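Local coordinates for protein arginine N-methyltransferase SFM1 (Saccharomyces cerevisiae, PDB 5C77), which transfers a methyl group from S-adenosyl-L-methionine to a single arginine of ribosomal protein S3, as a monomethylating member of the SPOUT superfamily, at residues 3-8 and 102-107; 81-86 and 131-136; 137-142 and 178-183. All coordinates share one frame; numbering follows the deposited sequence.

Contact 1: 3-8 and 102-107; sequences YIIEHM and FVFGGI. With SAH (S-adenosyl-L-homocysteine), chain C.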
loop_
_atom_site.group_PDB
_atom_site.type_symbol
_atom_site.label_atom_id
_atom_site.label_comp_id
_atom_site.label_asym_id
_atom_site.label_seq_id
_atom_site.Cartn_x
_atom_site.Cartn_y
_atom_site.Cartn_z
ATOM N N TYR A 3 6.489 7.026 -3.370
ATOM C CA TYR A 3 5.814 7.847 -4.395
ATOM C C TYR A 3 5.641 9.295 -3.955
ATOM O O TYR A 3 5.108 9.566 -2.889
ATOM C CB TYR A 3 4.437 7.306 -4.778
ATOM C CG TYR A 3 4.400 5.869 -5.193
ATOM C CD1 TYR A 3 4.221 4.876 -4.254
ATOM C CD2 TYR A 3 4.527 5.503 -6.522
ATOM C CE1 TYR A 3 4.175 3.559 -4.615
ATOM C CE2 TYR A 3 4.485 4.174 -6.902
ATOM C CZ TYR A 3 4.306 3.208 -5.935
ATOM O OH TYR A 3 4.249 1.873 -6.263
ATOM N N ILE A 4 6.073 10.226 -4.789
ATOM C CA ILE A 4 5.957 11.641 -4.466
ATOM C C ILE A 4 5.107 12.356 -5.501
ATOM O O ILE A 4 5.473 12.413 -6.668
ATOM C CB ILE A 4 7.331 12.325 -4.454
ATOM C CG1 ILE A 4 8.274 11.620 -3.483
ATOM C CG2 ILE A 4 7.184 13.786 -4.097
ATOM C CD1 ILE A 4 9.713 12.122 -3.574
ATOM N N ILE A 5 3.975 12.904 -5.081
ATOM C CA ILE A 5 3.150 13.667 -6.003
ATOM C C ILE A 5 3.283 15.159 -5.778
ATOM O O ILE A 5 3.031 15.656 -4.686
ATOM C CB ILE A 5 1.670 13.283 -5.913
ATOM C CG1 ILE A 5 1.481 11.795 -6.220
ATOM C CG2 ILE A 5 0.863 14.114 -6.892
ATOM C CD1 ILE A 5 0.044 11.344 -6.057
ATOM N N GLU A 6 3.695 15.868 -6.818
ATOM C CA GLU A 6 3.677 17.320 -6.797
ATOM C C GLU A 6 2.234 17.735 -6.981
ATOM O O GLU A 6 1.616 17.387 -7.983
ATOM C CB GLU A 6 4.511 17.872 -7.947
ATOM C CG GLU A 6 5.941 17.378 -7.962
ATOM C CD GLU A 6 6.779 18.036 -6.883
ATOM O OE1 GLU A 6 6.701 19.277 -6.767
ATOM O OE2 GLU A 6 7.505 17.318 -6.153
ATOM N N HIS A 7 1.681 18.457 -6.017
ATOM C CA HIS A 7 0.281 18.834 -6.100
ATOM C C HIS A 7 0.059 19.765 -7.298
ATOM O O HIS A 7 0.616 20.863 -7.341
ATOM C CB HIS A 7 -0.193 19.476 -4.795
ATOM C CG HIS A 7 -1.653 19.801 -4.789
ATOM N ND1 HIS A 7 -2.619 18.875 -5.111
ATOM C CD2 HIS A 7 -2.309 20.954 -4.521
ATOM C CE1 HIS A 7 -3.811 19.442 -5.037
ATOM N NE2 HIS A 7 -3.650 20.704 -4.682
ATOM N N MET A 8 -0.748 19.309 -8.265
ATOM C CA MET A 8 -0.931 20.003 -9.550
ATOM C C MET A 8 -2.203 20.847 -9.699
ATOM O O MET A 8 -2.774 20.920 -10.788
ATOM C CB MET A 8 -0.874 19.007 -10.718
ATOM C CG MET A 8 0.525 18.589 -11.169
ATOM S SD MET A 8 1.663 19.935 -11.593
ATOM C CE MET A 8 2.533 20.117 -10.030
ATOM N N PHE A 102 9.631 7.743 -6.895
ATOM C CA PHE A 102 8.925 7.944 -8.150
ATOM C C PHE A 102 8.118 9.223 -8.108
ATOM O O PHE A 102 7.156 9.345 -7.355
ATOM C CB PHE A 102 8.046 6.744 -8.450
ATOM C CG PHE A 102 8.828 5.525 -8.745
ATOM C CD1 PHE A 102 9.254 4.698 -7.719
ATOM C CD2 PHE A 102 9.194 5.231 -10.039
ATOM C CE1 PHE A 102 10.015 3.586 -7.978
ATOM C CE2 PHE A 102 9.952 4.108 -10.312
ATOM C CZ PHE A 102 10.368 3.285 -9.277
ATOM N N VAL A 103 8.524 10.182 -8.926
ATOM C CA VAL A 103 7.979 11.530 -8.853
ATOM C C VAL A 103 6.982 11.809 -9.979
ATOM O O VAL A 103 7.200 11.454 -11.140
ATOM C CB VAL A 103 9.112 12.591 -8.830
ATOM C CG1 VAL A 103 8.549 13.994 -8.669
ATOM C CG2 VAL A 103 10.092 12.282 -7.711
ATOM N N PHE A 104 5.875 12.432 -9.602
ATOM C CA PHE A 104 4.844 12.795 -10.543
ATOM C C PHE A 104 4.737 14.306 -10.572
ATOM O O PHE A 104 4.484 14.945 -9.542
ATOM C CB PHE A 104 3.529 12.127 -10.164
ATOM C CG PHE A 104 3.613 10.630 -10.159
ATOM C CD1 PHE A 104 4.162 9.957 -9.082
ATOM C CD2 PHE A 104 3.181 9.898 -11.245
ATOM C CE1 PHE A 104 4.265 8.584 -9.086
ATOM C CE2 PHE A 104 3.276 8.529 -11.250
ATOM C CZ PHE A 104 3.817 7.868 -10.171
ATOM N N GLY A 105 4.994 14.864 -11.754
ATOM C CA GLY A 105 4.889 16.293 -12.000
ATOM C C GLY A 105 3.592 16.586 -12.721
ATOM O O GLY A 105 2.530 16.151 -12.279
ATOM N N GLY A 106 3.676 17.294 -13.842
ATOM C CA GLY A 106 2.496 17.612 -14.625
ATOM C C GLY A 106 2.468 19.049 -15.121
ATOM O O GLY A 106 3.512 19.701 -15.245
ATOM N N ILE A 107 1.263 19.536 -15.416
ATOM C CA ILE A 107 1.061 20.921 -15.823
ATOM C C ILE A 107 0.149 21.611 -14.820
ATOM O O ILE A 107 -0.986 21.192 -14.616
ATOM C CB ILE A 107 0.439 21.036 -17.237
ATOM C CG1 ILE A 107 1.341 20.392 -18.288
ATOM C CG2 ILE A 107 0.217 22.478 -17.597
ATOM C CD1 ILE A 107 0.750 19.143 -18.911
HETATM N N SAH C . -3.960 18.386 -12.990
HETATM C CA SAH C . -2.733 17.806 -13.527
HETATM C CB SAH C . -2.883 16.293 -13.696
HETATM C CG SAH C . -1.567 15.520 -13.773
HETATM S SD SAH C . -1.765 13.739 -14.064
HETATM C C SAH C . -2.343 18.479 -14.847
HETATM O O SAH C . -1.292 18.188 -15.428
HETATM O OXT SAH C . -3.067 19.338 -15.364
HETATM C "C5'" SAH C . -0.279 13.763 -15.092
HETATM C "C4'" SAH C . 0.915 13.084 -14.431
HETATM O "O4'" SAH C . 0.770 11.674 -14.441
HETATM C "C3'" SAH C . 2.188 13.421 -15.193
HETATM O "O3'" SAH C . 2.901 14.423 -14.522
HETATM C "C2'" SAH C . 2.993 12.154 -15.170
HETATM O "O2'" SAH C . 3.831 12.157 -14.029
HETATM C "C1'" SAH C . 1.947 11.085 -14.968
HETATM N N9 SAH C . 1.674 10.429 -16.259
HETATM C C8 SAH C . 0.486 10.388 -16.937
HETATM N N7 SAH C . 0.659 9.687 -18.075
HETATM C C5 SAH C . 1.944 9.278 -18.139
HETATM C C6 SAH C . 2.660 8.533 -19.074
HETATM N N6 SAH C . 2.073 8.071 -20.172
HETATM N N1 SAH C . 3.997 8.275 -18.852
HETATM C C2 SAH C . 4.623 8.740 -17.719
HETATM N N3 SAH C . 3.914 9.478 -16.802
HETATM C C4 SAH C . 2.597 9.740 -17.001
#

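Contact 2: 81-86 and 131-136; sequences CLLDPR and RRLGDK. With SAH (S-adenosyl-L-homocysteine), chain C.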
loop_
_atom_site.group_PDB
_atom_site.type_symbol
_atom_site.label_atom_id
_atom_site.label_comp_id
_atom_site.label_asym_id
_atom_site.label_seq_id
_atom_site.Cartn_x
_atom_site.Cartn_y
_atom_site.Cartn_z
ATOM N N CYS A 81 13.304 8.609 -9.980
ATOM C CA CYS A 81 12.661 8.534 -11.279
ATOM C C CYS A 81 11.534 9.563 -11.426
ATOM O O CYS A 81 10.549 9.548 -10.684
ATOM C CB CYS A 81 12.134 7.123 -11.528
ATOM S SG CYS A 81 11.253 6.946 -13.096
ATOM N N LEU A 82 11.699 10.473 -12.377
ATOM C CA LEU A 82 10.616 11.372 -12.752
ATOM C C LEU A 82 9.777 10.721 -13.854
ATOM O O LEU A 82 10.308 10.283 -14.871
ATOM C CB LEU A 82 11.168 12.716 -13.236
ATOM C CG LEU A 82 10.153 13.601 -13.966
ATOM C CD1 LEU A 82 9.180 14.231 -12.979
ATOM C CD2 LEU A 82 10.845 14.657 -14.827
ATOM N N LEU A 83 8.470 10.646 -13.648
ATOM C CA LEU A 83 7.602 10.061 -14.655
ATOM C C LEU A 83 7.002 11.115 -15.585
ATOM O O LEU A 83 6.373 12.074 -15.142
ATOM C CB LEU A 83 6.547 9.182 -13.986
ATOM C CG LEU A 83 7.281 8.009 -13.325
ATOM C CD1 LEU A 83 6.669 7.588 -12.018
ATOM C CD2 LEU A 83 7.363 6.834 -14.290
ATOM N N ASP A 84 7.224 10.924 -16.882
ATOM C CA ASP A 84 6.866 11.897 -17.907
ATOM C C ASP A 84 6.455 11.169 -19.179
ATOM O O ASP A 84 7.217 10.356 -19.700
ATOM C CB ASP A 84 8.064 12.805 -18.191
ATOM C CG ASP A 84 7.858 13.710 -19.400
ATOM O OD1 ASP A 84 6.710 14.089 -19.713
ATOM O OD2 ASP A 84 8.869 14.063 -20.035
ATOM N N PRO A 85 5.240 11.455 -19.680
ATOM C CA PRO A 85 4.711 10.817 -20.893
ATOM C C PRO A 85 5.497 11.193 -22.153
ATOM O O PRO A 85 5.336 10.559 -23.188
ATOM C CB PRO A 85 3.279 11.349 -20.968
ATOM C CG PRO A 85 3.307 12.614 -20.185
ATOM C CD PRO A 85 4.270 12.386 -19.080
ATOM N N ARG A 86 6.353 12.201 -22.049
ATOM C CA ARG A 86 7.164 12.642 -23.172
ATOM C C ARG A 86 8.547 11.958 -23.216
ATOM O O ARG A 86 9.269 12.058 -24.212
ATOM C CB ARG A 86 7.302 14.171 -23.141
ATOM C CG ARG A 86 8.016 14.771 -24.346
ATOM C CD ARG A 86 8.285 16.264 -24.178
ATOM N NE ARG A 86 9.181 16.778 -25.215
ATOM C CZ ARG A 86 8.809 17.037 -26.466
ATOM N NH1 ARG A 86 7.552 16.819 -26.841
ATOM N NH2 ARG A 86 9.693 17.509 -27.344
ATOM N N ARG A 131 11.372 8.563 -17.071
ATOM C CA ARG A 131 10.809 7.336 -17.642
ATOM C C ARG A 131 9.359 7.507 -18.097
ATOM O O ARG A 131 8.609 8.304 -17.539
ATOM C CB ARG A 131 10.921 6.182 -16.647
ATOM C CG ARG A 131 12.340 5.727 -16.395
ATOM C CD ARG A 131 12.843 4.889 -17.558
ATOM N NE ARG A 131 14.247 4.519 -17.405
ATOM C CZ ARG A 131 15.262 5.211 -17.914
ATOM N NH1 ARG A 131 15.040 6.314 -18.616
ATOM N NH2 ARG A 131 16.505 4.793 -17.725
ATOM N N ARG A 132 8.970 6.750 -19.113
ATOM C CA ARG A 132 7.622 6.820 -19.646
ATOM C C ARG A 132 6.809 5.613 -19.196
ATOM O O ARG A 132 7.362 4.564 -18.850
ATOM C CB ARG A 132 7.645 6.899 -21.178
ATOM C CG ARG A 132 6.315 7.338 -21.803
ATOM C CD ARG A 132 6.324 7.257 -23.313
ATOM N NE ARG A 132 6.432 5.885 -23.782
ATOM C CZ ARG A 132 6.515 5.532 -25.064
ATOM N NH1 ARG A 132 6.490 6.454 -26.017
ATOM N NH2 ARG A 132 6.615 4.253 -25.398
ATOM N N LEU A 133 5.491 5.786 -19.196
ATOM C CA LEU A 133 4.539 4.721 -18.913
ATOM C C LEU A 133 3.643 4.530 -20.123
ATOM O O LEU A 133 2.443 4.774 -20.063
ATOM C CB LEU A 133 3.686 5.067 -17.687
ATOM C CG LEU A 133 4.455 5.142 -16.370
ATOM C CD1 LEU A 133 3.631 5.813 -15.269
ATOM C CD2 LEU A 133 4.900 3.744 -15.956
ATOM N N GLY A 134 4.235 4.104 -21.227
ATOM C CA GLY A 134 3.489 3.929 -22.455
ATOM C C GLY A 134 3.179 5.229 -23.164
ATOM O O GLY A 134 3.365 6.315 -22.610
ATOM N N ASP A 135 2.679 5.116 -24.391
ATOM C CA ASP A 135 2.536 6.273 -25.263
ATOM C C ASP A 135 1.179 6.959 -25.139
ATOM O O ASP A 135 0.829 7.811 -25.956
ATOM C CB ASP A 135 2.806 5.876 -26.713
ATOM C CG ASP A 135 1.783 4.901 -27.244
ATOM O OD1 ASP A 135 1.068 4.295 -26.415
ATOM O OD2 ASP A 135 1.699 4.736 -28.484
ATOM N N LYS A 136 0.416 6.598 -24.118
ATOM C CA LYS A 136 -0.843 7.280 -23.879
ATOM C C LYS A 136 -0.854 7.969 -22.537
ATOM O O LYS A 136 -0.185 7.547 -21.601
ATOM C CB LYS A 136 -2.022 6.329 -24.026
ATOM C CG LYS A 136 -2.172 5.819 -25.446
ATOM C CD LYS A 136 -3.599 5.421 -25.762
ATOM C CE LYS A 136 -3.744 5.060 -27.237
ATOM N NZ LYS A 136 -3.255 6.157 -28.131
HETATM N N SAH C . -3.960 18.386 -12.990
HETATM C CA SAH C . -2.733 17.806 -13.527
HETATM C CB SAH C . -2.883 16.293 -13.696
HETATM C CG SAH C . -1.567 15.520 -13.773
HETATM S SD SAH C . -1.765 13.739 -14.064
HETATM C C SAH C . -2.343 18.479 -14.847
HETATM O O SAH C . -1.292 18.188 -15.428
HETATM O OXT SAH C . -3.067 19.338 -15.364
HETATM C "C5'" SAH C . -0.279 13.763 -15.092
HETATM C "C4'" SAH C . 0.915 13.084 -14.431
HETATM O "O4'" SAH C . 0.770 11.674 -14.441
HETATM C "C3'" SAH C . 2.188 13.421 -15.193
HETATM O "O3'" SAH C . 2.901 14.423 -14.522
HETATM C "C2'" SAH C . 2.993 12.154 -15.170
HETATM O "O2'" SAH C . 3.831 12.157 -14.029
HETATM C "C1'" SAH C . 1.947 11.085 -14.968
HETATM N N9 SAH C . 1.674 10.429 -16.259
HETATM C C8 SAH C . 0.486 10.388 -16.937
HETATM N N7 SAH C . 0.659 9.687 -18.075
HETATM C C5 SAH C . 1.944 9.278 -18.139
HETATM C C6 SAH C . 2.660 8.533 -19.074
HETATM N N6 SAH C . 2.073 8.071 -20.172
HETATM N N1 SAH C . 3.997 8.275 -18.852
HETATM C C2 SAH C . 4.623 8.740 -17.719
HETATM N N3 SAH C . 3.914 9.478 -16.802
HETATM C C4 SAH C . 2.597 9.740 -17.001
HETATM O O HOH W 1 3.270 9.373 -23.514
#

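Contact 3: 137-142 and 178-183; sequences QMTTDT and MPFRYV. With SAH (S-adenosyl-L-homocysteine), chain C.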
loop_
_atom_site.group_PDB
_atom_site.type_symbol
_atom_site.label_atom_id
_atom_site.label_comp_id
_atom_site.label_asym_id
_atom_site.label_seq_id
_atom_site.Cartn_x
_atom_site.Cartn_y
_atom_site.Cartn_z
ATOM N N GLN A 137 -1.612 9.051 -22.466
ATOM C CA GLN A 137 -1.752 9.843 -21.261
ATOM C C GLN A 137 -2.569 9.057 -20.223
ATOM O O GLN A 137 -3.553 8.403 -20.567
ATOM C CB GLN A 137 -2.429 11.172 -21.630
ATOM C CG GLN A 137 -2.683 12.130 -20.485
ATOM C CD GLN A 137 -1.405 12.697 -19.891
ATOM O OE1 GLN A 137 -0.480 13.075 -20.620
ATOM N NE2 GLN A 137 -1.346 12.754 -18.554
ATOM N N MET A 138 -2.144 9.124 -18.962
ATOM C CA MET A 138 -2.812 8.440 -17.858
ATOM C C MET A 138 -3.179 9.415 -16.741
ATOM O O MET A 138 -2.516 10.433 -16.554
ATOM C CB MET A 138 -1.889 7.375 -17.252
ATOM C CG MET A 138 -1.660 6.147 -18.099
ATOM S SD MET A 138 -0.542 4.981 -17.295
ATOM C CE MET A 138 -0.754 3.546 -18.325
ATOM N N THR A 139 -4.217 9.091 -15.976
ATOM C CA THR A 139 -4.484 9.811 -14.729
ATOM C C THR A 139 -3.426 9.482 -13.663
ATOM O O THR A 139 -2.697 8.495 -13.772
ATOM C CB THR A 139 -5.870 9.461 -14.153
ATOM O OG1 THR A 139 -5.881 8.090 -13.742
ATOM C CG2 THR A 139 -6.976 9.706 -15.189
ATOM N N THR A 140 -3.356 10.309 -12.627
ATOM C CA THR A 140 -2.381 10.113 -11.558
ATOM C C THR A 140 -2.510 8.750 -10.862
ATOM O O THR A 140 -1.504 8.103 -10.585
ATOM C CB THR A 140 -2.502 11.208 -10.489
ATOM O OG1 THR A 140 -2.904 12.436 -11.109
ATOM C CG2 THR A 140 -1.171 11.393 -9.757
ATOM N N ASP A 141 -3.741 8.319 -10.592
ATOM C CA ASP A 141 -3.974 7.055 -9.894
ATOM C C ASP A 141 -3.716 5.856 -10.793
ATOM O O ASP A 141 -3.265 4.801 -10.325
ATOM C CB ASP A 141 -5.385 6.997 -9.312
ATOM C CG ASP A 141 -6.468 7.047 -10.382
ATOM O OD1 ASP A 141 -6.873 8.173 -10.787
ATOM O OD2 ASP A 141 -6.926 5.953 -10.799
ATOM N N THR A 142 -3.996 6.029 -12.083
ATOM C CA THR A 142 -3.627 5.050 -13.096
ATOM C C THR A 142 -2.117 4.963 -13.241
ATOM O O THR A 142 -1.557 3.881 -13.316
ATOM C CB THR A 142 -4.222 5.407 -14.463
ATOM O OG1 THR A 142 -5.649 5.411 -14.366
ATOM C CG2 THR A 142 -3.797 4.401 -15.523
ATOM N N MET A 178 -13.449 8.984 -21.880
ATOM C CA MET A 178 -12.322 9.490 -21.109
ATOM C C MET A 178 -11.044 9.357 -21.909
ATOM O O MET A 178 -10.651 8.257 -22.282
ATOM C CB MET A 178 -12.196 8.750 -19.781
ATOM C CG MET A 178 -13.439 8.828 -18.924
ATOM S SD MET A 178 -13.721 10.494 -18.299
ATOM C CE MET A 178 -12.239 10.755 -17.330
ATOM N N PRO A 179 -10.377 10.486 -22.157
ATOM C CA PRO A 179 -9.199 10.529 -23.020
ATOM C C PRO A 179 -7.953 10.043 -22.283
ATOM O O PRO A 179 -6.952 10.747 -22.234
ATOM C CB PRO A 179 -9.081 12.014 -23.348
ATOM C CG PRO A 179 -9.557 12.680 -22.119
ATOM C CD PRO A 179 -10.634 11.789 -21.523
ATOM N N PHE A 180 -8.025 8.852 -21.706
ATOM C CA PHE A 180 -6.898 8.302 -20.976
ATOM C C PHE A 180 -6.834 6.807 -21.185
ATOM O O PHE A 180 -7.813 6.177 -21.583
ATOM C CB PHE A 180 -7.044 8.550 -19.480
ATOM C CG PHE A 180 -7.141 9.998 -19.091
ATOM C CD1 PHE A 180 -6.011 10.805 -19.071
ATOM C CD2 PHE A 180 -8.352 10.536 -18.676
ATOM C CE1 PHE A 180 -6.092 12.129 -18.685
ATOM C CE2 PHE A 180 -8.443 11.863 -18.276
ATOM C CZ PHE A 180 -7.312 12.660 -18.287
ATOM N N ARG A 181 -5.670 6.245 -20.896
ATOM C CA ARG A 181 -5.514 4.812 -20.813
ATOM C C ARG A 181 -5.773 4.382 -19.358
ATOM O O ARG A 181 -5.327 5.042 -18.418
ATOM C CB ARG A 181 -4.106 4.429 -21.270
ATOM C CG ARG A 181 -3.695 2.989 -20.960
ATOM C CD ARG A 181 -2.327 2.685 -21.549
ATOM N NE ARG A 181 -2.375 2.562 -23.004
ATOM C CZ ARG A 181 -1.374 2.865 -23.827
ATOM N NH1 ARG A 181 -0.228 3.333 -23.344
ATOM N NH2 ARG A 181 -1.526 2.710 -25.138
ATOM N N TYR A 182 -6.512 3.290 -19.181
ATOM C CA TYR A 182 -6.835 2.773 -17.851
ATOM C C TYR A 182 -6.453 1.313 -17.712
ATOM O O TYR A 182 -6.510 0.562 -18.675
ATOM C CB TYR A 182 -8.333 2.895 -17.567
ATOM C CG TYR A 182 -8.847 4.306 -17.402
ATOM C CD1 TYR A 182 -9.233 5.056 -18.503
ATOM C CD2 TYR A 182 -8.966 4.881 -16.143
ATOM C CE1 TYR A 182 -9.714 6.340 -18.360
ATOM C CE2 TYR A 182 -9.450 6.167 -15.990
ATOM C CZ TYR A 182 -9.823 6.890 -17.106
ATOM O OH TYR A 182 -10.305 8.174 -16.968
ATOM N N VAL A 183 -6.086 0.910 -16.502
ATOM C CA VAL A 183 -5.846 -0.503 -16.195
ATOM C C VAL A 183 -7.173 -1.259 -16.051
ATOM O O VAL A 183 -8.109 -0.780 -15.413
ATOM C CB VAL A 183 -5.016 -0.674 -14.895
ATOM C CG1 VAL A 183 -4.622 -2.131 -14.701
ATOM C CG2 VAL A 183 -3.777 0.212 -14.921
HETATM N N SAH C . -3.960 18.386 -12.990
HETATM C CA SAH C . -2.733 17.806 -13.527
HETATM C CB SAH C . -2.883 16.293 -13.696
HETATM C CG SAH C . -1.567 15.520 -13.773
HETATM S SD SAH C . -1.765 13.739 -14.064
HETATM C C SAH C . -2.343 18.479 -14.847
HETATM O O SAH C . -1.292 18.188 -15.428
HETATM O OXT SAH C . -3.067 19.338 -15.364
HETATM C "C5'" SAH C . -0.279 13.763 -15.092
HETATM C "C4'" SAH C . 0.915 13.084 -14.431
HETATM O "O4'" SAH C . 0.770 11.674 -14.441
HETATM C "C3'" SAH C . 2.188 13.421 -15.193
HETATM O "O3'" SAH C . 2.901 14.423 -14.522
HETATM C "C2'" SAH C . 2.993 12.154 -15.170
HETATM O "O2'" SAH C . 3.831 12.157 -14.029
HETATM C "C1'" SAH C . 1.947 11.085 -14.968
HETATM N N9 SAH C . 1.674 10.429 -16.259
HETATM C C8 SAH C . 0.486 10.388 -16.937
HETATM N N7 SAH C . 0.659 9.687 -18.075
HETATM C C5 SAH C . 1.944 9.278 -18.139
HETATM C C6 SAH C . 2.660 8.533 -19.074
HETATM N N6 SAH C . 2.073 8.071 -20.172
HETATM N N1 SAH C . 3.997 8.275 -18.852
HETATM C C2 SAH C . 4.623 8.740 -17.719
HETATM N N3 SAH C . 3.914 9.478 -16.802
HETATM C C4 SAH C . 2.597 9.740 -17.001
HETATM O O HOH W 2 -5.975 6.943 -16.727
#

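Contact 1: 3-8 and 102-107
Ile-4 uses both polar atoms of its backbone toward the neighbouring strand: its N donates to Phe-102 O (2.9 Å, almost straight at 175°) and its O accepts from Phe-104 N at 3.0 Å. Two residues on, Glu-6 N donates to Phe-104 O at 3.0 Å. Bonds that zigzag in this way between alternate residues mark a parallel pair, and the two strands run only 16° apart.

Beyond their ends the chains become walls of the S-adenosyl-L-homocysteine (SAH) pocket. Ile-107 N donates to carboxylate atom O of SAH at 2.9 Å, while Met-8 rests CB on the amino-acid CA of the ligand. Bent at both chi2 and chi3, the flexible thioether of Met-8 folds over the glycines, with CG 3.3 Å from Gly-105 O and SD against Gly-106 C. Glycine suits position 106 because, at a phi of 137°, a beta carbon would jam against the preceding carbonyl and strike Met-8 CG. Glu-6 lays CB and CG beside Phe-104 O, and its buried carboxylate is answered by a salt bridge from Arg-116 and a hydrogen bond with Ser-36.

Packing completes the pair. Tyr-3 and Phe-104 project side by side from one face of the sheet, their rings meeting edge against edge at Tyr-3 CD2 and Phe-104 CE1 (4.0 Å). On the other face the branched side chains of Ile-4 and Val-103, well suited to extended backbone, touch through CD1 and CG2 at 4.2 Å.

The pair belongs to the mainly parallel sheet of the SPOUT domain. Strand 32-35 flanks Tyr-3 and Ile-5, strand 80-83 lies beyond Phe-102 and Phe-104, and helix 140-151 covers the face that bears these four residues.

Contact 2: 81-86 and 131-136
The adenine pocket of this SPOUT methyltransferase opens where Leu-83, at the end of a strand, pairs with Arg-131 in a single parallel bridge. Arg-131 N donates to Leu-82 O and Asp-84 N to Arg-131 O, each at 3.0 Å. The chains stay close as far as Pro-85 and Arg-132, and the adenine of SAH lies between Pro-85 and Leu-133.

Pro-85 covers one face of the base, with its CB 3.4 Å from SAH C6, and Leu-133 lies on the opposite face through CB, CG and CD1. A rigid ring and a branched aliphatic chain are apt here, since both offer apolar surface to a flat base. Backbone atoms read its edge: Leu-133 N donates to SAH N1 at 2.9 Å, and SAH N6 donates to Lys-136 O at 2.7 Å and, at longer range, to Gly-134 O. The ribose is held by SAH O2' donating to Leu-83 O at 2.8 Å.

Around the pocket, Leu-83 and Leu-133 cross obliquely, CD2 of Leu-83 lying 4.0 Å from CG of Leu-133. Cys-81 swings its sulfur away from its backbone N (chi1 178°), which brings SG to 3.6 Å from Arg-131 CB. Arg-132 runs its CG and CD past Pro-85 O to a salt bridge with Asp-90. An Asx turn, Asp-84 OD1 taking Arg-86 N from above the carboxylate plane, shapes the bend carrying Pro-85.

Strand 80-83 is flanked in the sheet by strands 101-108 and 128-131; helix 140-151 packs on Leu-83 and Leu-133, and helix 116-123 on Leu-82.

Contact 3: 137-142 and 178-183
Gln-137 O accepts from Arg-181 N at 3.0 Å while also lying at the edge of the Phe-180 ring, in its plane. This bond fixes the loop just where the next residue reaches the ligand: Met-138 N donates to SAH N7 at 3.0 Å. Two residues further, Thr-140 OG1 sits 3.4 Å from the sulfur SD of SAH.

Phe-180 is packed on several sides. Thr-139 CG2 stands over the middle of one face in a CH-pi contact, 3.9 Å from the centroid and 12° off the normal, and Pro-179 CG lies toward the rim of the other. Gln-137 runs alongside, its CG 3.9 Å from Phe-180 CD1, and its amide is turned 70° to the ring, with NE2 bonded weakly to Met-138 O. Were Phe-180 cut back to an alanine, a gap would probably open here, leaving the Thr-139 methyl without its aromatic face and the Gln-137 chain less firmly held.

Thr-139 is the N-cap residue of the helix. With OG1 between the backbone N and the carbonyl carbon (chi1 67°), CG2 is turned to the ring and OG1 is left to share a hydrogen bond with Thr-142 OG1 (2.8 Å). A water over the face of Tyr-182 accepts from Thr-139 N and donates to Arg-181 O, the carbonyl that Thr-142 CG2 approaches to 3.3 Å. Met-138 reaches out extended to place CE 3.7 Å from Arg-181 CD; the long arginine continues to salt bridges with Asp-164 and Asp-135 and a cation-pi contact with Phe-162.

Strand 181-183 edges a small antiparallel sheet beside strand 162-169; Val-183 leans on helix 140-151 at Thr-146 and Leu-149, and helix 14-27 meets Thr-139 through Glu-19.

Overall arrangement
From the N terminus, segment 3-8 is met at contact 1 by 102-107, 94 residues apart at their nearest ends. Contact 2 opens inside that loop, at 81-86, and closes beyond it, at 131-136, so the two cross along the chain. They share the mainly parallel sheet: strands 80-83 and 101-108 are neighbours, probably bonded at Val-103 with Cys-81 and Leu-83. Contact 3 follows in series: 137-142 starts directly where contact 2 ends, and 178-183 closes the loop that leaves it, tying the start of helix 140-151 to the small antiparallel sheet; the Asp-135 to Arg-181 salt bridge joins it to contact 2. All three meet at SAH, with the loop before helix 140-151.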